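Local atomic coordinates of putative phosphatase (Bacteroides thetaiotaomicron, PDB entry 3KYA), a protein that is of unproven function, a putative phosphatase that binds zinc and joins an IPT/TIG domain to what is probably a six-bladed beta-propeller. Residues F316-T320 with G321-Y325; K405-P408 with E409-S413; D434-L437 with R438-A441. One frame throughout, in Å; residues are numbered along the deposited sequence. Where two conformers were deposited one is given.

Contact 1 of 3, residues F316-T320 with G321-Y325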
ATOM      1  N   PHE A 316       6.319   3.889 -23.723  1.00 12.75           N
ATOM      2  CA  PHE A 316       5.467   2.771 -23.291  1.00 12.84           C
ATOM      3  C   PHE A 316       4.034   3.270 -23.226  1.00 12.77           C
ATOM      4  O   PHE A 316       3.691   4.123 -22.385  1.00 12.76           O
ATOM      5  CB  PHE A 316       5.939   2.220 -21.935  1.00 12.96           C
ATOM      6  CG  PHE A 316       7.406   1.921 -21.899  1.00 12.14           C
ATOM      7  CD1 PHE A 316       7.915   0.786 -22.517  1.00 12.97           C
ATOM      8  CD2 PHE A 316       8.291   2.782 -21.259  1.00 13.29           C
ATOM      9  CE1 PHE A 316       9.266   0.530 -22.522  1.00 12.09           C
ATOM     10  CE2 PHE A 316       9.653   2.514 -21.241  1.00 13.92           C
ATOM     11  CZ  PHE A 316      10.143   1.386 -21.875  1.00 12.77           C
ATOM     12  N   ILE A 317       3.198   2.765 -24.132  1.00 12.47           N
ATOM     13  CA  ILE A 317       1.812   3.240 -24.254  1.00 12.60           C
ATOM     14  C   ILE A 317       0.831   2.323 -23.514  1.00 12.76           C
ATOM     15  O   ILE A 317       0.916   1.103 -23.615  1.00 13.18           O
ATOM     16  CB  ILE A 317       1.400   3.385 -25.732  1.00 12.78           C
ATOM     17  CG1 ILE A 317       2.415   4.264 -26.485  1.00 11.72           C
ATOM     18  CG2 ILE A 317      -0.019   3.958 -25.853  1.00 11.53           C
ATOM     19  CD1 ILE A 317       2.190   4.331 -28.010  1.00 11.63           C
ATOM     20  N   HIS A 318      -0.082   2.942 -22.772  1.00 12.49           N
ATOM     21  CA  HIS A 318      -1.119   2.256 -22.015  1.00 12.79           C
ATOM     22  C   HIS A 318      -1.993   1.440 -22.989  1.00 13.20           C
ATOM     23  O   HIS A 318      -2.225   1.879 -24.125  1.00 13.39           O
ATOM     24  CB  HIS A 318      -1.944   3.309 -21.270  1.00 12.30           C
ATOM     25  CG  HIS A 318      -2.928   2.758 -20.294  1.00 12.29           C
ATOM     26  ND1 HIS A 318      -4.225   2.439 -20.634  1.00 12.73           N
ATOM     27  CD2 HIS A 318      -2.810   2.489 -18.972  1.00 12.87           C
ATOM     28  CE1 HIS A 318      -4.864   2.001 -19.563  1.00 13.13           C
ATOM     29  NE2 HIS A 318      -4.030   2.031 -18.537  1.00 12.53           N
ATOM     30  N   PRO A 319      -2.484   0.262 -22.561  1.00 13.07           N
ATOM     31  CA  PRO A 319      -3.310  -0.555 -23.476  1.00 13.52           C
ATOM     32  C   PRO A 319      -4.540   0.145 -24.077  1.00 13.36           C
ATOM     33  O   PRO A 319      -4.959  -0.215 -25.185  1.00 12.49           O
ATOM     34  CB  PRO A 319      -3.722  -1.761 -22.616  1.00 13.92           C
ATOM     35  CG  PRO A 319      -2.689  -1.819 -21.507  1.00 13.89           C
ATOM     36  CD  PRO A 319      -2.287  -0.392 -21.255  1.00 13.10           C
ATOM     37  N   THR A 320      -5.110   1.120 -23.372  1.00 12.89           N
ATOM     38  CA  THR A 320      -6.249   1.876 -23.892  1.00 13.01           C
ATOM     39  C   THR A 320      -5.797   2.904 -24.927  1.00 12.91           C
ATOM     40  O   THR A 320      -6.624   3.463 -25.634  1.00 13.17           O
ATOM     41  CB  THR A 320      -6.993   2.652 -22.785  1.00 13.36           C
ATOM     42  OG1 THR A 320      -6.099   3.615 -22.209  1.00 13.03           O
ATOM     43  CG2 THR A 320      -7.534   1.711 -21.693  1.00 13.81           C
ATOM     44  N   GLY A 321      -4.491   3.170 -24.985  1.00 12.96           N
ATOM     45  CA  GLY A 321      -3.919   4.175 -25.879  1.00 12.65           C
ATOM     46  C   GLY A 321      -4.159   5.609 -25.401  1.00 12.87           C
ATOM     47  O   GLY A 321      -3.820   6.556 -26.095  1.00 12.54           O
ATOM     48  N   LYS A 322      -4.691   5.776 -24.197  1.00 12.76           N
ATOM     49  CA  LYS A 322      -5.070   7.112 -23.709  1.00 13.16           C
ATOM     50  C   LYS A 322      -3.919   7.927 -23.087  1.00 13.16           C
ATOM     51  O   LYS A 322      -4.058   9.139 -22.859  1.00 13.19           O
ATOM     52  CB  LYS A 322      -6.248   6.982 -22.747  1.00 13.47           C
ATOM     53  CG  LYS A 322      -7.498   6.445 -23.439  1.00 15.52           C
ATOM     54  CD  LYS A 322      -8.761   6.513 -22.596  1.00 18.80           C
ATOM     55  CE  LYS A 322      -9.943   5.882 -23.360  1.00 21.78           C
ATOM     56  NZ  LYS A 322     -11.243   5.943 -22.617  1.00 24.18           N
ATOM     57  N   TYR A 323      -2.817   7.255 -22.784  1.00 13.27           N
ATOM     58  CA  TYR A 323      -1.610   7.906 -22.288  1.00 13.54           C
ATOM     59  C   TYR A 323      -0.398   7.003 -22.448  1.00 13.34           C
ATOM     60  O   TYR A 323      -0.533   5.828 -22.808  1.00 13.93           O
ATOM     61  CB  TYR A 323      -1.757   8.375 -20.841  1.00 13.62           C
ATOM     62  CG  TYR A 323      -1.906   7.328 -19.764  1.00 13.26           C
ATOM     63  CD1 TYR A 323      -0.794   6.824 -19.098  1.00 13.71           C
ATOM     64  CD2 TYR A 323      -3.165   6.907 -19.348  1.00 14.91           C
ATOM     65  CE1 TYR A 323      -0.933   5.904 -18.056  1.00 14.43           C
ATOM     66  CE2 TYR A 323      -3.318   5.972 -18.312  1.00 15.30           C
ATOM     67  CZ  TYR A 323      -2.198   5.479 -17.674  1.00 14.71           C
ATOM     68  OH  TYR A 323      -2.343   4.582 -16.632  1.00 16.26           O
ATOM     69  N   ALA A 324       0.779   7.581 -22.220  1.00 12.82           N
ATOM     70  CA  ALA A 324       2.053   6.883 -22.323  1.00 12.65           C
ATOM     71  C   ALA A 324       3.043   7.366 -21.278  1.00 13.04           C
ATOM     72  O   ALA A 324       2.946   8.500 -20.794  1.00 13.26           O
ATOM     73  CB  ALA A 324       2.653   7.085 -23.702  1.00 12.17           C
ATOM     74  N   TYR A 325       3.976   6.491 -20.922  1.00 13.34           N
ATOM     75  CA  TYR A 325       5.088   6.861 -20.068  1.00 13.52           C
ATOM     76  C   TYR A 325       6.358   6.894 -20.925  1.00 13.88           C
ATOM     77  O   TYR A 325       6.577   6.012 -21.757  1.00 13.51           O
ATOM     78  CB  TYR A 325       5.291   5.885 -18.900  1.00 13.29           C
ATOM     79  CG  TYR A 325       4.157   5.780 -17.906  1.00 13.44           C
ATOM     80  CD1 TYR A 325       3.320   6.859 -17.633  1.00 13.65           C
ATOM     81  CD2 TYR A 325       3.987   4.630 -17.154  1.00 13.50           C
ATOM     82  CE1 TYR A 325       2.313   6.760 -16.698  1.00 14.46           C
ATOM     83  CE2 TYR A 325       2.977   4.529 -16.208  1.00 12.89           C
ATOM     84  CZ  TYR A 325       2.149   5.590 -15.983  1.00 14.47           C
ATOM     85  OH  TYR A 325       1.146   5.473 -15.048  1.00 14.63           O
TER
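His318 and Tyr323 lean over one another where a tight beta hairpin closes, joining the first two strands of a four-stranded antiparallel sheet, in all likelihood one blade of a beta-propeller. The two rings make an oblique aromatic pair, their planes 31° apart. His318 CB sits almost exactly over the centre of the Tyr323 ring, 4.0 Å from the centroid, in a CH-pi contact. His318 CD2 comes to within 3.2 Å of Tyr323 OH; Tyr323 CE2 lies over one face of the imidazole and Pro319 CD against the opposite one. Tyr323 reaches this place because its CG stands between the backbone N and the carbonyl carbon (chi1 66°). Beyond the hairpin, both carboxylate oxygens of Glu389 are engaged, one by His318 NE2 and the other by Tyr323 OH, so a single acid grips the far ends of both rings.

Backbone bonds pair the two strands. His318 N bonds to Tyr323 O, and Phe316 and Tyr325 form a hydrogen-bonded pair. On the opposite face Ile317 CG1 meets Ala324 CB at 4.0 Å, and Phe346 packs on both. A type I turn runs from His318 to Gly321, whose positive phi suits a residue without CB. Inside the turn the imidazole has a second task: ND1 accepts from Thr320 N, tilted out of the ring plane, at 3.2 Å and hydrogen-bonds Thr320 OG1 at 2.7 Å.

Contact 2 of 3, residues K405-P408 with E409-S413; sequences KVTP and EGIVS
Thr407 lies side by side with Ile411, its OG1 3.4 Å from Ile411 CB, across a beta hairpin that links the last two strands of a probable propeller blade. The loop is a textbook type I turn with a G1 bulge. Gly410 N bonds to Thr407 O to close the turn, Thr407 N bonds to Ile411 O, and Gly410 adopts the positive phi that a side chain would tolerate poorly.

Thr407 adds a side-chain clasp of its own. Its OG1 is held between backbone N and carbonyl carbon (chi1 63°), which brings it 3.1 Å from Ile411 N to accept a hydrogen bond. The hydroxyl also bonds to a water that donates in turn to Glu409 OE1, at 3.3 Å. Glu409 arrives there by folding back at chi2 (71°), which sets its OE1 3.4 Å from Pro408 CD, alongside the proline ring.

Further from the turn the two strands pair in regular antiparallel fashion, with Lys405 and Ser413 the hydrogen-bonded pair. On one face Val406 and Val412 point the same way, their CG2 methyls 4.2 Å apart. Val406 then meets Phe395 of the neighbouring strand 391-397, while Val412 packs on Val353 and Ala369. On the face of Lys405 the long, extended chain heads away toward Asp392, a long and weak ion pair, and it is near its root that Lys405 CB passes 3.5 Å from Ser413 OG.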
ATOM      1  N   LYS A 405       7.215  -1.355  -9.420  1.00 13.44           N
ATOM      2  CA  LYS A 405       5.810  -1.189  -9.753  1.00 13.45           C
ATOM      3  C   LYS A 405       5.433   0.282  -9.581  1.00 13.94           C
ATOM      4  O   LYS A 405       5.878   0.925  -8.629  1.00 13.62           O
ATOM      5  CB  LYS A 405       4.938  -2.040  -8.820  1.00 13.85           C
ATOM      6  CG  LYS A 405       3.432  -1.902  -9.036  1.00 14.40           C
ATOM      7  CD  LYS A 405       2.668  -2.694  -7.984  1.00 16.44           C
ATOM      8  CE  LYS A 405       1.202  -2.357  -7.961  1.00 17.81           C
ATOM      9  NZ  LYS A 405       0.503  -3.003  -6.795  1.00 18.84           N
ATOM     10  N   VAL A 406       4.634   0.796 -10.512  1.00 14.02           N
ATOM     11  CA  VAL A 406       4.161   2.176 -10.501  1.00 13.82           C
ATOM     12  C   VAL A 406       2.643   2.181 -10.659  1.00 14.00           C
ATOM     13  O   VAL A 406       2.118   1.732 -11.692  1.00 13.04           O
ATOM     14  CB  VAL A 406       4.783   3.040 -11.657  1.00 14.10           C
ATOM     15  CG1 VAL A 406       4.317   4.503 -11.550  1.00 12.93           C
ATOM     16  CG2 VAL A 406       6.325   2.981 -11.648  1.00 12.89           C
ATOM     17  N   THR A 407       1.932   2.672  -9.644  1.00 14.31           N
ATOM     18  CA  THR A 407       0.488   2.783  -9.728  1.00 14.87           C
ATOM     19  C   THR A 407       0.158   4.006 -10.588  1.00 15.39           C
ATOM     20  O   THR A 407       1.009   4.867 -10.786  1.00 16.47           O
ATOM     21  CB  THR A 407      -0.177   2.913  -8.338  1.00 14.95           C
ATOM     22  OG1 THR A 407       0.254   4.121  -7.695  1.00 14.80           O
ATOM     23  CG2 THR A 407       0.157   1.705  -7.467  1.00 14.28           C
ATOM     24  N   PRO A 408      -1.072   4.091 -11.108  1.00 15.73           N
ATOM     25  CA  PRO A 408      -1.464   5.236 -11.935  1.00 16.08           C
ATOM     26  C   PRO A 408      -1.315   6.583 -11.220  1.00 16.22           C
ATOM     27  O   PRO A 408      -1.087   7.590 -11.874  1.00 16.28           O
ATOM     28  CB  PRO A 408      -2.937   4.966 -12.230  1.00 16.45           C
ATOM     29  CG  PRO A 408      -3.058   3.519 -12.174  1.00 16.34           C
ATOM     30  CD  PRO A 408      -2.121   3.059 -11.090  1.00 15.64           C
ATOM     31  N   GLU A 409      -1.412   6.565  -9.893  1.00 16.39           N
ATOM     32  CA  GLU A 409      -1.284   7.757  -9.051  1.00 17.04           C
ATOM     33  C   GLU A 409       0.174   8.174  -8.837  1.00 16.52           C
ATOM     34  O   GLU A 409       0.443   9.252  -8.295  1.00 16.85           O
ATOM     35  CB  GLU A 409      -1.953   7.522  -7.678  1.00 17.44           C
ATOM     36  CG  GLU A 409      -3.485   7.305  -7.702  1.00 19.48           C
ATOM     37  CD  GLU A 409      -3.952   5.970  -8.296  1.00 24.31           C
ATOM     38  OE1 GLU A 409      -3.126   5.029  -8.459  1.00 23.32           O
ATOM     39  OE2 GLU A 409      -5.176   5.861  -8.599  1.00 27.43           O
ATOM     40  N   GLY A 410       1.114   7.319  -9.235  1.00 15.99           N
ATOM     41  CA  GLY A 410       2.535   7.609  -9.113  1.00 15.95           C
ATOM     42  C   GLY A 410       3.244   7.035  -7.900  1.00 15.46           C
ATOM     43  O   GLY A 410       4.351   7.460  -7.576  1.00 16.39           O
ATOM     44  N   ILE A 411       2.635   6.075  -7.215  1.00 14.87           N
ATOM     45  CA  ILE A 411       3.322   5.426  -6.103  1.00 14.87           C
ATOM     46  C   ILE A 411       4.259   4.338  -6.668  1.00 14.29           C
ATOM     47  O   ILE A 411       3.810   3.432  -7.380  1.00 14.13           O
ATOM     48  CB  ILE A 411       2.357   4.828  -5.077  1.00 15.43           C
ATOM     49  CG1 ILE A 411       1.485   5.933  -4.466  1.00 16.40           C
ATOM     50  CG2 ILE A 411       3.126   4.124  -3.977  1.00 15.49           C
ATOM     51  CD1 ILE A 411       0.611   5.470  -3.291  1.00 18.24           C
ATOM     52  N   VAL A 412       5.550   4.463  -6.364  1.00 14.00           N
ATOM     53  CA  VAL A 412       6.558   3.516  -6.806  1.00 13.53           C
ATOM     54  C   VAL A 412       6.940   2.576  -5.663  1.00 13.77           C
ATOM     55  O   VAL A 412       7.242   3.013  -4.551  1.00 12.75           O
ATOM     56  CB  VAL A 412       7.822   4.213  -7.333  1.00 13.57           C
ATOM     57  CG1 VAL A 412       8.809   3.170  -7.936  1.00 12.66           C
ATOM     58  CG2 VAL A 412       7.453   5.281  -8.372  1.00 13.11           C
ATOM     59  N   SER A 413       6.927   1.276  -5.962  1.00 13.97           N
ATOM     60  CA  SER A 413       7.310   0.241  -5.005  1.00 14.39           C
ATOM     61  C   SER A 413       8.272  -0.758  -5.672  1.00 14.45           C
ATOM     62  O   SER A 413       8.591  -0.627  -6.864  1.00 14.53           O
ATOM     63  CB  SER A 413       6.070  -0.477  -4.471  1.00 14.61           C
ATOM     64  OG  SER A 413       5.346  -1.094  -5.515  1.00 16.00           O
TER
HETATM   65  O   HOH W   1      -1.536   4.063  -5.735  1.00 21.40           O

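Contact 3 of 3, residues D434-L437 with R438-A441; sequences DGDL and REVA. With EDO (1,2-ethanediol), chain C.
With CG turned opposite its own backbone N (chi1 -173°) and the carboxylate twisted to chi2 -72°, Asp436 swings OD1 over the backbone that follows. There OD1 accepts from Arg438 N at 3.2 Å and from Glu439 N at 3.0 Å. Both donors come to the anti side of this oxygen but from opposite faces of the carboxylate plane, which probably limits its rotation.

The backbone carbonyl of the same residue is also shared: Asp436 O takes Ala441 N at 2.8 Å and, more tilted from the carbonyl plane, Val440 N at 3.2 Å. Glu439 runs alongside the aspartate, its CB 3.4 Å from Asp436 OD1. OD2 accepts from O2 of a bound 1,2-ethanediol, probably a crystallisation additive. An alanine at Asp436 would remove OD1 and is likely to leave the amides of Arg438 and Glu439 without this acceptor and the bend less firmly fixed.

Leu437 and Ala441 pack on Val107 of strand 105-110, while Asp434 is anchored by a salt bridge to Arg469. Aspartate gripping the second and third amides ahead while its carbonyl takes the fourth and the fifth is the signature of an Asx motif, here built into a loop at the edge of a sheet.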
ATOM      1  N   ASP A 434      16.734 -17.652  -7.106  1.00 12.94           N
ATOM      2  CA  ASP A 434      15.352 -17.819  -7.501  1.00 13.19           C
ATOM      3  C   ASP A 434      14.504 -17.912  -6.230  1.00 13.61           C
ATOM      4  O   ASP A 434      15.047 -18.109  -5.131  1.00 14.14           O
ATOM      5  CB  ASP A 434      15.203 -19.077  -8.375  1.00 13.44           C
ATOM      6  CG  ASP A 434      15.701 -18.857  -9.812  1.00 14.42           C
ATOM      7  OD1 ASP A 434      15.663 -17.712 -10.294  1.00 13.06           O
ATOM      8  OD2 ASP A 434      16.113 -19.833 -10.461  1.00 17.75           O
ATOM      9  N   GLY A 435      13.186 -17.779  -6.376  1.00 13.29           N
ATOM     10  CA  GLY A 435      12.265 -17.919  -5.244  1.00 13.43           C
ATOM     11  C   GLY A 435      11.451 -16.688  -4.866  1.00 12.90           C
ATOM     12  O   GLY A 435      11.080 -15.862  -5.712  1.00 12.13           O
ATOM     13  N   ASP A 436      11.182 -16.574  -3.567  1.00 12.82           N
ATOM     14  CA  ASP A 436      10.318 -15.534  -3.025  1.00 12.78           C
ATOM     15  C   ASP A 436      10.715 -14.156  -3.540  1.00 13.34           C
ATOM     16  O   ASP A 436      11.880 -13.770  -3.449  1.00 13.12           O
ATOM     17  CB  ASP A 436      10.313 -15.600  -1.488  1.00 13.13           C
ATOM     18  CG  ASP A 436       9.315 -14.649  -0.872  1.00 12.26           C
ATOM     19  OD1 ASP A 436       9.560 -13.430  -0.900  1.00 12.92           O
ATOM     20  OD2 ASP A 436       8.306 -15.125  -0.319  1.00 11.56           O
ATOM     21  N   LEU A 437       9.734 -13.432  -4.074  1.00 13.77           N
ATOM     22  CA  LEU A 437       9.963 -12.126  -4.726  1.00 14.62           C
ATOM     23  C   LEU A 437      10.819 -11.096  -3.957  1.00 15.20           C
ATOM     24  O   LEU A 437      11.682 -10.453  -4.576  1.00 15.10           O
ATOM     25  CB  LEU A 437       8.631 -11.458  -5.110  1.00 14.55           C
ATOM     26  CG  LEU A 437       7.663 -12.183  -6.059  1.00 15.82           C
ATOM     27  CD1 LEU A 437       6.604 -11.223  -6.575  1.00 17.77           C
ATOM     28  CD2 LEU A 437       8.369 -12.845  -7.253  1.00 15.74           C
ATOM     29  N   ARG A 438      10.594 -10.940  -2.642  1.00 15.59           N
ATOM     30  CA  ARG A 438      11.356  -9.929  -1.888  0.50 15.83           C
ATOM     31  C   ARG A 438      12.183 -10.479  -0.722  1.00 16.06           C
ATOM     32  O   ARG A 438      13.020  -9.761  -0.178  1.00 16.24           O
ATOM     33  CB  ARG A 438      10.417  -8.805  -1.426  0.50 15.89           C
ATOM     34  CG  ARG A 438       9.722  -8.067  -2.581  0.50 15.72           C
ATOM     35  CD  ARG A 438      10.623  -7.083  -3.337  0.50 14.73           C
ATOM     36  NE  ARG A 438      10.843  -5.865  -2.556  0.50 15.74           N
ATOM     37  CZ  ARG A 438      11.989  -5.523  -1.983  0.50 13.97           C
ATOM     38  NH1 ARG A 438      13.071  -6.271  -2.128  0.50 12.78           N
ATOM     39  NH2 ARG A 438      12.052  -4.407  -1.283  0.50 15.49           N
ATOM     40  N   GLU A 439      11.987 -11.741  -0.345  1.00 15.73           N
ATOM     41  CA  GLU A 439      12.794 -12.339   0.722  1.00 15.72           C
ATOM     42  C   GLU A 439      14.024 -13.087   0.242  1.00 14.69           C
ATOM     43  O   GLU A 439      14.989 -13.207   0.990  1.00 15.08           O
ATOM     44  CB  GLU A 439      11.954 -13.311   1.578  1.00 16.19           C
ATOM     45  CG  GLU A 439      10.942 -12.630   2.442  1.00 18.64           C
ATOM     46  CD  GLU A 439      11.565 -11.541   3.324  1.00 20.61           C
ATOM     47  OE1 GLU A 439      12.603 -11.768   3.964  1.00 21.46           O
ATOM     48  OE2 GLU A 439      11.009 -10.441   3.342  1.00 25.38           O
ATOM     49  N   VAL A 440      13.994 -13.601  -0.989  1.00 13.60           N
ATOM     50  CA  VAL A 440      15.088 -14.435  -1.489  1.00 12.22           C
ATOM     51  C   VAL A 440      15.605 -14.052  -2.888  1.00 12.24           C
ATOM     52  O   VAL A 440      16.820 -13.926  -3.084  1.00 10.96           O
ATOM     53  CB  VAL A 440      14.656 -15.941  -1.508  1.00 12.15           C
ATOM     54  CG1 VAL A 440      15.754 -16.817  -2.108  1.00 11.41           C
ATOM     55  CG2 VAL A 440      14.270 -16.445  -0.078  1.00 10.11           C
ATOM     56  N   ALA A 441      14.690 -13.912  -3.853  1.00 11.84           N
ATOM     57  CA  ALA A 441      15.061 -13.669  -5.256  1.00 11.51           C
ATOM     58  C   ALA A 441      15.958 -12.434  -5.491  1.00 11.50           C
ATOM     59  O   ALA A 441      15.758 -11.370  -4.876  1.00 10.72           O
ATOM     60  CB  ALA A 441      13.802 -13.561  -6.121  1.00 11.25           C
TER
HETATM   61  C1  EDO C   2       6.602 -19.030  -2.360  1.00 29.44           C
HETATM   62  O1  EDO C   2       7.365 -20.241  -2.289  1.00 28.17           O
HETATM   63  C2  EDO C   2       7.479 -17.829  -2.049  1.00 28.99           C
HETATM   64  O2  EDO C   2       7.833 -17.834  -0.663  1.00 29.92           O
HETATM   65  O   HOH W   2       8.013 -11.530  -1.083  1.00 31.27           O

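Contacts 1 and 2 are both partly buried hairpins, the first with more of its residues buried, and belong to successive sheets; contact 3 is a surface bend leading out of a short edge strand. Contact 1 relies on aromatic rings and an acid, Glu389, from a loop of the next sheet, on which Pro408 of contact 2 also packs; contact 2 relies on a threonine hydroxyl, water and a small valine pair, and contact 3 on a carboxylate gripping backbone amides. The hairpins touch, Tyr325 OH lying 4.1 Å from Pro408 CA. Contact 3 comes no nearer than about 7 Å to contact 2, nearest atoms, and about 19 Å to contact 1, yet Leu437 and Arg438 reach strand 412-415, the second strand of contact 2.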